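Local coordinates for protein amidase, hydantoinase/carbamoylase family (Burkholderia vietnamiensis, PDB 5I4M) that probably hydrolyses the carbamoyl C-N bond of N-carbamoyl-L-amino acids, as a two-zinc enzyme of the peptidase M20 family, at residues T23-V27 / D132-E136; A73-V77 / F86-A90; S161-A165 / C199-L204; H205-E209 / C355-V359; A283-Q289 / V302-F308. The contacts are given in a common frame with arbitrary orientation. Residue numbers count along the deposited sequence, not the author numbering.

Interaction 1. Residues T23-V27 / D132-E136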
# COMPACT_ATOMS: atom_id res chain seq x y z
N THR A 23 10.13 -50.26 -15.98
CA THR A 23 9.17 -49.24 -15.57
C THR A 23 8.04 -49.80 -14.72
O THR A 23 7.07 -49.09 -14.45
CB THR A 23 8.60 -48.53 -16.80
OG1 THR A 23 8.06 -49.51 -17.69
CG2 THR A 23 9.69 -47.75 -17.52
N SER A 24 8.15 -51.06 -14.28
CA SER A 24 7.08 -51.68 -13.50
C SER A 24 6.88 -50.99 -12.16
O SER A 24 5.78 -51.02 -11.60
CB SER A 24 7.36 -53.17 -13.31
OG SER A 24 8.67 -53.37 -12.81
N ILE A 25 7.93 -50.38 -11.62
CA ILE A 25 7.83 -49.61 -10.39
C ILE A 25 7.50 -48.17 -10.78
O ILE A 25 8.36 -47.44 -11.27
CB ILE A 25 9.12 -49.68 -9.57
CG1 ILE A 25 9.46 -51.14 -9.26
CG2 ILE A 25 8.99 -48.86 -8.29
CD1 ILE A 25 10.77 -51.30 -8.55
N LYS A 26 6.25 -47.76 -10.58
CA LYS A 26 5.82 -46.45 -11.03
C LYS A 26 4.73 -45.92 -10.11
O LYS A 26 4.13 -46.67 -9.34
CB LYS A 26 5.33 -46.49 -12.49
CG LYS A 26 4.28 -47.56 -12.78
CD LYS A 26 3.84 -47.51 -14.24
CE LYS A 26 2.65 -48.42 -14.51
NZ LYS A 26 3.00 -49.86 -14.37
N VAL A 27 4.50 -44.62 -10.18
CA VAL A 27 3.57 -43.98 -9.27
C VAL A 27 2.14 -44.24 -9.72
O VAL A 27 1.87 -44.67 -10.85
CB VAL A 27 3.84 -42.47 -9.14
CG1 VAL A 27 5.26 -42.23 -8.66
CG2 VAL A 27 3.61 -41.79 -10.47
N ASP A 132 3.03 -49.74 -2.01
CA ASP A 132 2.27 -50.53 -2.97
C ASP A 132 3.11 -51.66 -3.55
O ASP A 132 2.61 -52.78 -3.75
CB ASP A 132 1.75 -49.64 -4.10
CG ASP A 132 0.63 -48.73 -3.66
OD1 ASP A 132 0.10 -48.92 -2.55
OD2 ASP A 132 0.28 -47.82 -4.43
N HIS A 133 4.37 -51.39 -3.84
CA HIS A 133 5.24 -52.37 -4.47
C HIS A 133 6.04 -53.18 -3.47
O HIS A 133 6.86 -54.01 -3.88
CB HIS A 133 6.18 -51.68 -5.46
CG HIS A 133 5.48 -51.16 -6.68
ND1 HIS A 133 5.08 -49.84 -6.81
CD2 HIS A 133 5.09 -51.78 -7.82
CE1 HIS A 133 4.49 -49.67 -7.98
NE2 HIS A 133 4.48 -50.84 -8.60
N GLY A 134 5.83 -52.97 -2.18
CA GLY A 134 6.50 -53.76 -1.16
C GLY A 134 8.01 -53.60 -1.18
O GLY A 134 8.74 -54.56 -0.91
N ILE A 135 8.48 -52.40 -1.48
CA ILE A 135 9.90 -52.14 -1.64
C ILE A 135 10.50 -51.76 -0.29
O ILE A 135 10.03 -50.83 0.38
CB ILE A 135 10.15 -51.04 -2.68
CG1 ILE A 135 9.71 -51.53 -4.06
CG2 ILE A 135 11.61 -50.60 -2.67
CD1 ILE A 135 9.71 -50.43 -5.09
N GLU A 136 11.55 -52.47 0.10
CA GLU A 136 12.38 -52.10 1.23
C GLU A 136 13.61 -51.38 0.72
O GLU A 136 14.30 -51.88 -0.18
CB GLU A 136 12.78 -53.33 2.04
CG GLU A 136 13.77 -53.05 3.15
CD GLU A 136 14.11 -54.30 3.96
OE1 GLU A 136 14.89 -55.15 3.46
OE2 GLU A 136 13.59 -54.43 5.09
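This is a small surface contact, burying 188 Å², in which the N-terminal segment 23-27, just ahead of helix 29-39, lies against the turn that ends helix 117-132. His133 contributes the largest share. Its ring packs against the backbone of segment 23-27, with Ile25 CA over one face, 4.2 Å from the ring centroid, in a CH-pi contact; Lys26 O approaches the ring edge, 3.3 Å from His133 CE1. The ring is held from its own helix, since His133 ND1 is hydrogen-bonded to Ser129 O. Beside it, Ile25 CG2 meets Ile135 CD1 at 3.6 Å, and both isoleucines also rest on helix 411-429, through Leu422 and Leu426. Ile25 O and Val27 N are hydrogen-bonded to the side chains of His423 and Asn419 on that same helix. The geometry behind the contact is a Schellman motif: Gly134, with positive phi, ends helix 117-132 and turns the chain between His133 and Ile135, whose CA-to-CB bonds both point toward segment 23-27, a typical glycine-terminated helix C-terminus.

Interaction 2. Residues A73-V77 / F86-A90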
# COMPACT_ATOMS: atom_id res chain seq x y z
N ALA A 73 0.28 -43.86 5.90
CA ALA A 73 1.18 -44.60 5.03
C ALA A 73 2.38 -45.17 5.79
O ALA A 73 3.38 -45.52 5.17
CB ALA A 73 1.65 -43.71 3.88
N GLY A 74 2.29 -45.24 7.12
CA GLY A 74 3.34 -45.86 7.92
C GLY A 74 4.52 -44.99 8.26
O GLY A 74 5.57 -45.51 8.66
N CYS A 75 4.40 -43.67 8.12
CA CYS A 75 5.49 -42.77 8.46
C CYS A 75 5.46 -42.39 9.94
O CYS A 75 4.39 -42.27 10.55
CB CYS A 75 5.43 -41.49 7.63
SG CYS A 75 5.69 -41.74 5.89
N THR A 76 6.65 -42.19 10.50
CA THR A 76 6.81 -41.54 11.79
C THR A 76 7.13 -40.07 11.53
O THR A 76 7.82 -39.73 10.57
CB THR A 76 7.91 -42.20 12.62
OG1 THR A 76 9.12 -42.28 11.85
CG2 THR A 76 7.50 -43.61 12.99
N VAL A 77 6.60 -39.19 12.37
CA VAL A 77 6.63 -37.76 12.10
C VAL A 77 7.34 -37.04 13.24
O VAL A 77 7.07 -37.31 14.41
CB VAL A 77 5.21 -37.20 11.88
CG1 VAL A 77 5.28 -35.72 11.52
CG2 VAL A 77 4.51 -37.98 10.78
N PHE A 86 9.02 -33.63 9.23
CA PHE A 86 9.77 -34.75 8.67
C PHE A 86 8.94 -36.02 8.79
O PHE A 86 8.66 -36.49 9.89
CB PHE A 86 11.12 -34.90 9.38
CG PHE A 86 11.97 -33.66 9.27
CD1 PHE A 86 11.83 -32.62 10.19
CD2 PHE A 86 12.87 -33.52 8.23
CE1 PHE A 86 12.61 -31.47 10.07
CE2 PHE A 86 13.64 -32.37 8.11
CZ PHE A 86 13.52 -31.35 9.03
N MET A 87 8.53 -36.55 7.64
CA MET A 87 7.72 -37.76 7.57
C MET A 87 8.62 -38.88 7.05
O MET A 87 9.04 -38.86 5.89
CB MET A 87 6.51 -37.52 6.67
CG MET A 87 5.55 -36.48 7.24
SD MET A 87 4.49 -35.65 6.03
CE MET A 87 5.58 -34.36 5.42
N ARG A 88 8.91 -39.84 7.91
CA ARG A 88 10.00 -40.79 7.70
C ARG A 88 9.46 -42.20 7.46
O ARG A 88 8.66 -42.72 8.25
CB ARG A 88 10.93 -40.80 8.92
CG ARG A 88 12.06 -41.79 8.87
CD ARG A 88 12.95 -41.54 10.06
NE ARG A 88 13.99 -42.55 10.24
CZ ARG A 88 15.27 -42.37 9.93
NH1 ARG A 88 15.69 -41.22 9.39
NH2 ARG A 88 16.13 -43.36 10.15
N ARG A 89 9.91 -42.82 6.37
CA ARG A 89 9.65 -44.23 6.09
C ARG A 89 10.93 -45.02 6.38
O ARG A 89 11.94 -44.83 5.69
CB ARG A 89 9.19 -44.44 4.65
CG ARG A 89 8.82 -45.90 4.30
CD ARG A 89 8.51 -46.03 2.81
NE ARG A 89 7.90 -47.31 2.44
CZ ARG A 89 8.58 -48.37 2.02
NH1 ARG A 89 9.91 -48.34 1.94
NH2 ARG A 89 7.92 -49.47 1.70
N ALA A 90 10.87 -45.90 7.37
CA ALA A 90 12.05 -46.64 7.81
C ALA A 90 12.71 -47.38 6.65
O ALA A 90 12.05 -47.86 5.73
CB ALA A 90 11.68 -47.64 8.91
O HOH W 1 8.47 -46.10 9.00
O HOH W 2 10.05 -44.34 10.76
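The beta hairpin formed by strands 76-79 and 85-89 begins here, directly after helix 57-72 ends in a Schellman motif with Gly74, at positive phi, as its C-prime residue. The two strands are antiparallel. Thr76 and Arg88 make a hydrogen-bonded pair, Thr76 N to Arg88 O at 3.1 Å and Arg88 N to Thr76 O at 2.9 Å, and Val77 with Met87 is the adjoining non-hydrogen-bonded pair, its CA atoms 4.7 Å apart. CA-H...O contacts supplement these bonds, among them Val77 CA to Phe86 O at 3.3 Å and Cys75 CA to Arg88 O at 3.2 Å. Where the strands part, a water donates to Gly74 O (3.0 Å) and accepts from Ala90 N (2.9 Å); a second spans the Thr76-Arg88 pair itself, 2.5 Å from Thr76 OG1 and donating to Arg88 O (3.3 Å).

The side chains separate by face. Val77 CG2 packs on Met87 CG at 4.0 Å and Cys75 CB on Met87 CB at 4.2 Å, on the side where helix 57-72 lies against Met87 through Ile66 and Ala70. On the other face Thr76 OG1 is 3.7 Å from Arg88 CB, and the guanidinium of Arg88 runs on to a salt bridge with Glu142. Because strand 85-89 also pairs with strand 141-145, the arrangement is that of an edge hairpin closing one end of a helix-flanked mixed sheet.

Interaction 3. Residues S161-A165 / C199-L204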
# COMPACT_ATOMS: atom_id res chain seq x y z
N SER A 161 14.80 -23.86 5.74
CA SER A 161 15.84 -24.74 5.23
C SER A 161 17.21 -24.09 5.38
O SER A 161 18.21 -24.79 5.54
CB SER A 161 15.58 -25.14 3.78
OG SER A 161 15.35 -24.01 2.95
N GLY A 162 17.27 -22.75 5.35
CA GLY A 162 18.53 -22.08 5.65
C GLY A 162 19.01 -22.34 7.07
O GLY A 162 20.21 -22.52 7.30
N VAL A 163 18.10 -22.34 8.04
CA VAL A 163 18.49 -22.71 9.40
C VAL A 163 18.97 -24.15 9.43
O VAL A 163 20.01 -24.48 10.03
CB VAL A 163 17.32 -22.51 10.38
CG1 VAL A 163 17.75 -22.99 11.76
CG2 VAL A 163 16.88 -21.05 10.43
N PHE A 164 18.21 -25.04 8.79
CA PHE A 164 18.57 -26.46 8.75
C PHE A 164 19.98 -26.65 8.20
O PHE A 164 20.79 -27.39 8.78
CB PHE A 164 17.55 -27.23 7.89
CG PHE A 164 17.75 -28.73 7.91
CD1 PHE A 164 18.71 -29.32 7.09
CD2 PHE A 164 17.00 -29.53 8.74
CE1 PHE A 164 18.91 -30.70 7.11
CE2 PHE A 164 17.19 -30.90 8.78
CZ PHE A 164 18.15 -31.49 7.95
N ALA A 165 20.30 -25.95 7.12
CA ALA A 165 21.59 -26.08 6.46
C ALA A 165 22.72 -25.34 7.17
O ALA A 165 23.86 -25.42 6.70
CB ALA A 165 21.48 -25.60 5.01
N CYS A 199 16.68 -28.13 14.70
CA CYS A 199 16.62 -27.75 13.29
C CYS A 199 18.00 -27.95 12.69
O CYS A 199 18.93 -27.21 13.01
CB CYS A 199 16.14 -26.32 13.13
SG CYS A 199 15.92 -25.85 11.40
N GLY A 200 18.14 -28.96 11.82
CA GLY A 200 19.43 -29.32 11.28
C GLY A 200 20.22 -30.21 12.22
O GLY A 200 19.79 -30.56 13.32
N GLY A 201 21.42 -30.57 11.76
CA GLY A 201 22.34 -31.42 12.48
C GLY A 201 22.46 -32.82 11.89
O GLY A 201 23.55 -33.40 11.91
N ARG A 202 21.37 -33.34 11.35
CA ARG A 202 21.35 -34.71 10.87
C ARG A 202 22.02 -34.78 9.51
O ARG A 202 21.72 -33.97 8.63
CB ARG A 202 19.91 -35.21 10.74
CG ARG A 202 19.20 -35.49 12.03
CD ARG A 202 17.98 -36.32 11.73
NE ARG A 202 16.98 -35.59 10.96
CZ ARG A 202 16.32 -36.11 9.93
NH1 ARG A 202 16.58 -37.36 9.55
NH2 ARG A 202 15.41 -35.39 9.29
N LYS A 203 22.92 -35.74 9.33
CA LYS A 203 23.46 -35.99 8.01
C LYS A 203 22.36 -36.53 7.11
O LYS A 203 21.59 -37.41 7.50
CB LYS A 203 24.61 -36.99 8.08
N LEU A 204 22.27 -35.98 5.90
CA LEU A 204 21.39 -36.51 4.87
C LEU A 204 22.24 -37.25 3.84
O LEU A 204 23.30 -36.76 3.44
CB LEU A 204 20.60 -35.39 4.19
CG LEU A 204 19.85 -34.44 5.14
CD1 LEU A 204 19.14 -33.33 4.36
CD2 LEU A 204 18.86 -35.21 6.00
O HOH W 3 21.62 -26.48 11.74
O HOH W 4 22.45 -29.60 8.74
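Ser161 begins the segment on the side of helix 159-164 turned from the loop 199-204; its OG bonds to Asp380, and its carbonyl receives Ala165 N at 2.9 Å within the helical turn. Val163 is the first residue to touch the loop, with CG1 3.4 Å from Cys199 SG, and a water lies 3.1 Å from both Val163 O and Cys199 O, placed to donate to either. Phe164 then makes the largest contribution. Its backbone N is 3.6 Å from Cys199 SG, and its ring faces Gly200: Gly200 CA is 3.8 Å from the ring centroid and 20° off the normal, a CH-pi contact over the face. So close an approach depends on the absence of a side chain at Gly200, since a CB there would run into Phe164 O.

The packing joins the short helix 159-164 to the connection leading from helix 184-191 into strand 206-212 of the catalytic domain, a strand that carries the zinc ligand His211. Farther along the ring, Phe164 CE1 meets Leu204 CD1 at 3.8 Å, and Trp146 meets the ring edge-to-face. Arg202 is engaged beside it, through a salt bridge to Glu142 and a cation-pi contact with Phe86. At the backbone, Phe164 O accepts from a second water at 2.8 Å, which receives a weak bond from Gly201 N at 3.3 Å. Ala165 points away from the loop and packs on Tyr383 of helix 380-384.

Interaction 4. Residues H205-E209 / C355-V359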
# COMPACT_ATOMS: atom_id res chain seq x y z
N HIS A 205 21.76 -38.42 3.42
CA HIS A 205 22.49 -39.17 2.40
C HIS A 205 22.38 -38.49 1.04
O HIS A 205 23.37 -38.39 0.31
CB HIS A 205 21.96 -40.60 2.33
CG HIS A 205 22.68 -41.46 1.35
ND1 HIS A 205 24.03 -41.74 1.46
CD2 HIS A 205 22.26 -42.10 0.23
CE1 HIS A 205 24.40 -42.52 0.46
NE2 HIS A 205 23.34 -42.75 -0.30
N ALA A 206 21.18 -38.03 0.69
CA ALA A 206 20.92 -37.34 -0.57
C ALA A 206 19.57 -36.67 -0.46
O ALA A 206 18.73 -37.07 0.36
CB ALA A 206 20.95 -38.29 -1.77
N ALA A 207 19.36 -35.64 -1.29
CA ALA A 207 18.11 -34.90 -1.28
C ALA A 207 17.70 -34.60 -2.71
O ALA A 207 18.55 -34.32 -3.56
CB ALA A 207 18.24 -33.60 -0.48
N PHE A 208 16.40 -34.70 -2.99
CA PHE A 208 15.83 -34.34 -4.28
C PHE A 208 14.56 -33.54 -4.04
O PHE A 208 13.78 -33.90 -3.16
CB PHE A 208 15.47 -35.57 -5.13
CG PHE A 208 16.64 -36.44 -5.50
CD1 PHE A 208 17.35 -36.21 -6.66
CD2 PHE A 208 17.01 -37.50 -4.68
CE1 PHE A 208 18.43 -37.02 -7.00
CE2 PHE A 208 18.08 -38.31 -5.01
CZ PHE A 208 18.79 -38.07 -6.18
N GLU A 209 14.36 -32.47 -4.80
CA GLU A 209 13.10 -31.74 -4.76
C GLU A 209 12.47 -31.70 -6.15
O GLU A 209 13.12 -31.33 -7.13
CB GLU A 209 13.30 -30.31 -4.22
CG GLU A 209 12.00 -29.47 -4.22
CD GLU A 209 12.12 -28.19 -3.43
OE1 GLU A 209 13.21 -27.94 -2.89
OE2 GLU A 209 11.12 -27.43 -3.31
N CYS A 355 23.60 -36.77 -8.20
CA CYS A 355 22.16 -36.59 -8.11
C CYS A 355 21.58 -36.20 -9.46
O CYS A 355 20.53 -36.72 -9.88
CB CYS A 355 21.83 -35.54 -7.05
SG CYS A 355 22.09 -36.14 -5.35
N VAL A 356 22.23 -35.26 -10.15
CA VAL A 356 21.77 -34.86 -11.47
C VAL A 356 21.73 -36.06 -12.41
O VAL A 356 20.76 -36.26 -13.15
CB VAL A 356 22.66 -33.73 -12.02
CG1 VAL A 356 22.41 -33.50 -13.50
CG2 VAL A 356 22.45 -32.44 -11.22
N ALA A 357 22.77 -36.89 -12.37
CA ALA A 357 22.81 -38.08 -13.22
C ALA A 357 21.67 -39.04 -12.90
O ALA A 357 21.11 -39.68 -13.80
CB ALA A 357 24.15 -38.78 -13.08
N ALA A 358 21.32 -39.16 -11.61
CA ALA A 358 20.23 -40.04 -11.21
C ALA A 358 18.90 -39.55 -11.76
O ALA A 358 18.05 -40.36 -12.14
CB ALA A 358 20.17 -40.17 -9.69
N VAL A 359 18.70 -38.23 -11.78
CA VAL A 359 17.48 -37.65 -12.34
C VAL A 359 17.42 -37.90 -13.84
O VAL A 359 16.38 -38.31 -14.38
CB VAL A 359 17.42 -36.15 -12.01
CG1 VAL A 359 16.28 -35.47 -12.75
CG2 VAL A 359 17.26 -35.95 -10.50
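Cys355, near the start of helix 353-365, opens the contact with strand 206-209. Its sulfur lies 4.3 Å from Ala206 CB and 4.5 Å from the centroid of the Phe208 ring, 37° off the ring normal, an oblique sulfur-aromatic contact. The backbone and CB of the same residue approach the ring as well: Cys355 O is at its edge, 3.6 Å from Phe208 CE1, and Cys355 CB is 3.7 Å from Phe208 CE1. The carbonyl is also bonded within the helix, receiving Val359 N at 3.0 Å. Val356 points away from the strand and packs on Phe351, and the next turn brings Ala358 round to the strand, its CB 4.3 Å from Phe208 CZ. Val359 completes the set with CG2 3.8 Å from Phe208 CE1.

Cys355, Ala358 and Val359 thus form one side of the helix, spaced at i, i+3 and i+4, and all three meet the single large side chain of Phe208. The alternation of the strand explains why Ala206 and Phe208 point to the helix while Ala207 points away. With 182 Å² buried and no polar link between the segments, the contact is apolar helix-on-sheet packing; the axes approach to 10.1 Å and cross at -50°. Strand 206-212 runs between the parallel strands 99-103 and 390-395, Ser391 of the latter touches Phe208, Cys355 and Val359, and helix 411-429 packs alongside through Leu421 and Arg428.

Interaction 5. Residues A283-Q289 / V302-F308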
# COMPACT_ATOMS: atom_id res chain seq x y z
N ALA A 283 14.77 -8.67 -12.31
CA ALA A 283 14.71 -7.54 -11.38
C ALA A 283 13.27 -7.07 -11.24
O ALA A 283 12.61 -6.83 -12.25
CB ALA A 283 15.59 -6.37 -11.85
N THR A 284 12.82 -6.92 -9.99
CA THR A 284 11.42 -6.65 -9.69
C THR A 284 11.30 -5.84 -8.41
O THR A 284 12.03 -6.07 -7.45
CB THR A 284 10.63 -7.96 -9.48
OG1 THR A 284 11.09 -8.96 -10.40
CG2 THR A 284 9.12 -7.72 -9.68
N VAL A 285 10.36 -4.89 -8.40
CA VAL A 285 9.85 -4.30 -7.17
C VAL A 285 8.44 -4.85 -6.99
O VAL A 285 7.54 -4.51 -7.77
CB VAL A 285 9.85 -2.77 -7.21
CG1 VAL A 285 9.17 -2.20 -5.97
CG2 VAL A 285 11.29 -2.25 -7.29
N GLY A 286 8.24 -5.69 -5.99
CA GLY A 286 6.96 -6.36 -5.83
C GLY A 286 6.12 -5.83 -4.69
O GLY A 286 4.91 -6.04 -4.66
N MET A 287 6.74 -5.13 -3.75
CA MET A 287 6.06 -4.71 -2.53
C MET A 287 6.38 -3.25 -2.26
O MET A 287 7.54 -2.84 -2.33
CB MET A 287 6.49 -5.59 -1.34
CG MET A 287 5.81 -5.23 -0.03
SD MET A 287 6.47 -6.24 1.30
CE MET A 287 5.53 -5.60 2.70
N MET A 288 5.35 -2.47 -1.95
CA MET A 288 5.51 -1.04 -1.71
C MET A 288 4.45 -0.61 -0.71
O MET A 288 3.29 -1.02 -0.82
CB MET A 288 5.36 -0.23 -3.01
CG MET A 288 5.59 1.27 -2.79
SD MET A 288 5.66 2.25 -4.30
CE MET A 288 7.27 1.75 -4.93
N GLN A 289 4.85 0.20 0.27
CA GLN A 289 3.93 0.75 1.28
C GLN A 289 4.16 2.25 1.34
O GLN A 289 5.25 2.69 1.69
CB GLN A 289 4.17 0.13 2.67
CG GLN A 289 3.94 -1.40 2.80
CD GLN A 289 4.47 -1.97 4.13
OE1 GLN A 289 5.49 -1.52 4.65
NE2 GLN A 289 3.77 -2.95 4.69
N VAL A 302 8.20 6.04 2.04
CA VAL A 302 7.81 4.89 1.23
C VAL A 302 8.78 3.75 1.49
O VAL A 302 10.00 3.93 1.39
CB VAL A 302 7.74 5.21 -0.28
CG1 VAL A 302 7.38 3.93 -1.07
CG2 VAL A 302 6.72 6.32 -0.56
N PHE A 303 8.23 2.60 1.85
CA PHE A 303 8.97 1.35 1.98
C PHE A 303 8.74 0.53 0.72
O PHE A 303 7.61 0.46 0.22
CB PHE A 303 8.49 0.57 3.20
CG PHE A 303 8.96 -0.87 3.26
CD1 PHE A 303 8.22 -1.88 2.65
CD2 PHE A 303 10.12 -1.20 3.94
CE1 PHE A 303 8.65 -3.21 2.71
CE2 PHE A 303 10.54 -2.53 4.02
CZ PHE A 303 9.81 -3.53 3.40
N PHE A 304 9.80 -0.10 0.20
CA PHE A 304 9.61 -1.00 -0.93
C PHE A 304 10.74 -2.01 -0.98
O PHE A 304 11.77 -1.87 -0.31
CB PHE A 304 9.49 -0.24 -2.26
CG PHE A 304 10.70 0.58 -2.62
CD1 PHE A 304 10.89 1.84 -2.07
CD2 PHE A 304 11.64 0.09 -3.49
CE1 PHE A 304 12.01 2.59 -2.40
CE2 PHE A 304 12.75 0.83 -3.82
CZ PHE A 304 12.94 2.08 -3.27
N THR A 305 10.53 -3.06 -1.77
CA THR A 305 11.46 -4.17 -1.88
C THR A 305 12.10 -4.21 -3.26
O THR A 305 11.53 -3.71 -4.24
CB THR A 305 10.75 -5.51 -1.62
OG1 THR A 305 9.71 -5.71 -2.59
CG2 THR A 305 10.16 -5.53 -0.22
N VAL A 306 13.29 -4.79 -3.32
CA VAL A 306 13.95 -5.05 -4.59
C VAL A 306 14.34 -6.51 -4.63
O VAL A 306 14.81 -7.06 -3.63
CB VAL A 306 15.17 -4.14 -4.81
CG1 VAL A 306 15.83 -4.46 -6.14
CG2 VAL A 306 14.73 -2.70 -4.78
N ASP A 307 14.12 -7.14 -5.78
CA ASP A 307 14.38 -8.55 -6.02
C ASP A 307 15.30 -8.61 -7.23
O ASP A 307 14.90 -8.20 -8.33
CB ASP A 307 13.06 -9.29 -6.27
CG ASP A 307 13.22 -10.78 -6.52
OD1 ASP A 307 14.00 -11.19 -7.42
OD2 ASP A 307 12.53 -11.55 -5.83
N PHE A 308 16.53 -9.08 -7.03
CA PHE A 308 17.53 -9.23 -8.09
C PHE A 308 17.94 -10.69 -8.19
O PHE A 308 18.17 -11.34 -7.17
CB PHE A 308 18.81 -8.44 -7.81
CG PHE A 308 18.77 -6.96 -8.16
CD1 PHE A 308 17.82 -6.43 -9.02
CD2 PHE A 308 19.75 -6.12 -7.65
CE1 PHE A 308 17.84 -5.08 -9.34
CE2 PHE A 308 19.77 -4.76 -7.96
CZ PHE A 308 18.83 -4.24 -8.81
O HOH W 5 10.53 -7.00 -4.86
O HOH W 6 13.42 -10.26 -9.87
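Five clear backbone hydrogen bonds hold strands 282-291 and 297-310 together as an antiparallel hairpin. Thr284 and Asp307 exchange two (Thr284 N to Asp307 O 3.0 Å, Asp307 N to Thr284 O 2.9 Å), as do Gln289 and Phe303 (Gln289 N to Phe303 O 2.8 Å, Phe303 N to Gln289 O 3.0 Å), and Thr305 N reaches Met287 O at 3.0 Å. Between them the register slips by one residue around Val285-Met287, where a water bridges Thr284 O (3.1 Å), Gly286 N (2.9 Å) and Thr305 OG1 (2.7 Å). Asp307 forms a salt bridge with Arg309, which binds 3-phosphoglycerate. On one face Met288 CG packs on Val302 CG1 at 3.6 Å and Ala283 CB on the Phe308 ring edge; on the other, Met287 SD makes a Met-aromatic contact at the edge of Phe303. Helices 259-276 and 313-334 flank the Ala283, Met288 and Phe308 face, strand 225-242 pairs with 297-310, and in this M20 dimerisation-domain sheet Asn293 and Arg256 of the second subunit bond Met288 N and Thr284 OG1.

In the fold
From the N terminus, interaction 1 closes the first long loop, fixing segment 23-27 to the end of helix 117-132. Interaction 2, the hairpin 73-77/86-90, is nested inside that loop and touches it where Ile135 O meets Arg89 NH2 at 2.8 Å. Interaction 3 follows in series, yet Phe86 of interaction 2 packs on both Arg202 and Phe164. Segment 199-204 of interaction 3 runs straight into interaction 4, which joins residues 146 apart and ties strand 206-212 to helix 353-365. Interaction 5 is nested within that span but lies on the opposite side of the chain's centre, in the inserted dimerisation region, the centres of interactions 4 and 5 being about 34 Å apart.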